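Local coordinates for metallo-beta-lactamase domain-containing protein 1 (Thermotoga maritima, PDB 1ZTC), which is a putative metal-dependent hydrolase of the metallo-beta-lactamase superfamily, which binds nickel at a two-metal site here and may act as an endoribonuclease, at the interface of chains A and B. Residues are numbered along the deposited sequence; one frame, centred on the assembly and turned at random. Chains: chain A/B, hypothetical protein TM0894.

The interface of chains A and B. Residues chain A 150-153, 191; chain B 184, 187, 189.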
loop_
_atom_site.group_PDB
_atom_site.type_symbol
_atom_site.label_atom_id
_atom_site.label_comp_id
_atom_site.label_asym_id
_atom_site.label_seq_id
_atom_site.Cartn_x
_atom_site.Cartn_y
_atom_site.Cartn_z
ATOM N N PRO A 150 -21.807 10.243 -16.875
ATOM C CA PRO A 150 -21.043 11.339 -16.236
ATOM C C PRO A 150 -21.324 11.542 -14.731
ATOM O O PRO A 150 -21.590 12.630 -14.297
ATOM C CB PRO A 150 -21.455 12.570 -17.062
ATOM C CG PRO A 150 -22.868 12.244 -17.495
ATOM C CD PRO A 150 -22.933 10.752 -17.684
ATOM N N TRP A 151 -21.284 10.479 -13.949
ATOM C CA TRP A 151 -21.595 10.555 -12.510
ATOM C C TRP A 151 -20.324 10.204 -11.767
ATOM O O TRP A 151 -20.254 9.257 -10.952
ATOM C CB TRP A 151 -22.757 9.620 -12.177
ATOM C CG TRP A 151 -23.855 9.812 -13.196
ATOM C CD1 TRP A 151 -24.513 10.978 -13.472
ATOM C CD2 TRP A 151 -24.361 8.837 -14.111
ATOM N NE1 TRP A 151 -25.407 10.776 -14.481
ATOM C CE2 TRP A 151 -25.336 9.473 -14.894
ATOM C CE3 TRP A 151 -24.093 7.481 -14.328
ATOM C CZ2 TRP A 151 -26.050 8.809 -15.884
ATOM C CZ3 TRP A 151 -24.800 6.810 -15.313
ATOM C CH2 TRP A 151 -25.758 7.479 -16.089
ATOM N N HIS A 152 -19.302 10.974 -12.087
ATOM C CA HIS A 152 -17.972 10.825 -11.510
ATOM C C HIS A 152 -17.038 11.863 -12.152
ATOM O O HIS A 152 -16.289 12.576 -11.476
ATOM C CB HIS A 152 -17.417 9.400 -11.732
ATOM C CG HIS A 152 -16.024 9.241 -11.229
ATOM N ND1 HIS A 152 -15.729 9.203 -9.885
ATOM C CD2 HIS A 152 -14.836 9.192 -11.883
ATOM C CE1 HIS A 152 -14.420 9.099 -9.730
ATOM N NE2 HIS A 152 -13.860 9.102 -10.927
ATOM N N ALA A 153 -17.110 11.946 -13.482
ATOM C CA ALA A 153 -16.378 12.970 -14.250
ATOM C C ALA A 153 -17.177 13.228 -15.516
ATOM O O ALA A 153 -17.899 12.329 -15.984
ATOM C CB ALA A 153 -14.976 12.475 -14.570
ATOM N N SER A 191 -26.428 6.391 -5.717
ATOM C CA SER A 191 -26.805 7.261 -6.839
ATOM C C SER A 191 -28.051 6.787 -7.562
ATOM O O SER A 191 -28.101 5.665 -8.055
ATOM C CB SER A 191 -25.661 7.358 -7.858
ATOM O OG SER A 191 -26.077 8.074 -9.031
ATOM N N ASP B 184 -19.288 14.383 -5.141
ATOM C CA ASP B 184 -20.341 13.755 -5.941
ATOM C C ASP B 184 -21.718 14.152 -5.425
ATOM O O ASP B 184 -22.601 14.429 -6.210
ATOM C CB ASP B 184 -20.205 12.237 -5.961
ATOM C CG ASP B 184 -18.964 11.764 -6.702
ATOM O OD1 ASP B 184 -18.425 12.462 -7.607
ATOM O OD2 ASP B 184 -18.546 10.657 -6.368
ATOM N N LYS B 187 -22.321 17.725 -6.542
ATOM C CA LYS B 187 -22.605 17.772 -7.944
ATOM C C LYS B 187 -24.012 17.216 -8.287
ATOM O O LYS B 187 -24.477 17.355 -9.387
ATOM C CB LYS B 187 -21.492 17.084 -8.713
ATOM C CG LYS B 187 -20.167 17.826 -8.558
ATOM C CD LYS B 187 -19.156 17.471 -9.605
ATOM C CE LYS B 187 -18.151 16.473 -9.139
ATOM N NZ LYS B 187 -17.357 15.995 -10.317
ATOM N N TYR B 189 -25.268 13.879 -7.940
ATOM C CA TYR B 189 -25.469 12.526 -8.418
ATOM C C TYR B 189 -25.079 11.464 -7.390
ATOM O O TYR B 189 -25.038 10.284 -7.690
ATOM C CB TYR B 189 -24.809 12.333 -9.785
ATOM C CG TYR B 189 -23.329 12.666 -9.859
ATOM C CD1 TYR B 189 -22.402 11.860 -9.224
ATOM C CD2 TYR B 189 -22.864 13.739 -10.611
ATOM C CE1 TYR B 189 -21.048 12.121 -9.284
ATOM C CE2 TYR B 189 -21.495 14.021 -10.688
ATOM C CZ TYR B 189 -20.594 13.203 -10.008
ATOM O OH TYR B 189 -19.241 13.423 -10.042
HETATM O O HOH W 1 -18.042 9.035 -8.408
#
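B:Tyr189 reaches across the interface of chains A and B and lays its phenol ring against the backbone of A:Trp151 and A:His152, in the loop after strand 144-148. The CA of A:Trp151 sits over the middle of one ring face, 3.5 Å from the centroid, a CH-pi contact; the backbone O of B:Asp184 lies toward the rim of the opposite face. The indole does not stack on the phenol: it angles away, touching B:Tyr189 CB with its CD1 at 3.9 Å, while A:Pro150 CD packs on one indole face. In B:Tyr189, CG lies between the backbone N and the carbonyl carbon (chi1 55°), which turns the ring toward chain A. At the tip, its hydroxyl OH donates to B:Asp184 OD1 at 2.7 Å, meeting the carboxylate from above its plane, and so fixes the phenol from its own chain. The same OH lies 3.2 Å from the amide N of A:His152, a close polar contact in which the phenol oxygen rests against the flat of the peptide and not in line with its N-H. B:Lys187 NZ makes a weak hydrogen bond to this OH. The other carboxylate oxygen, B:Asp184 OD2, holds a water at 2.7 Å that also bonds ND1 of A:His152 in the plane of the imidazole; the acid could thereby polarise that ring. At the other end of the tyrosine, A:Ser191 OG, anti to its own backbone N (chi1 173°), donates to B:Tyr189 O at 2.8 Å. This patch, repeated by the two-fold axis, probably helps join the homodimer; because A:His152 is a nickel ligand, it may also brace a metal-binding loop of one subunit with the helix 179-187 region of the other.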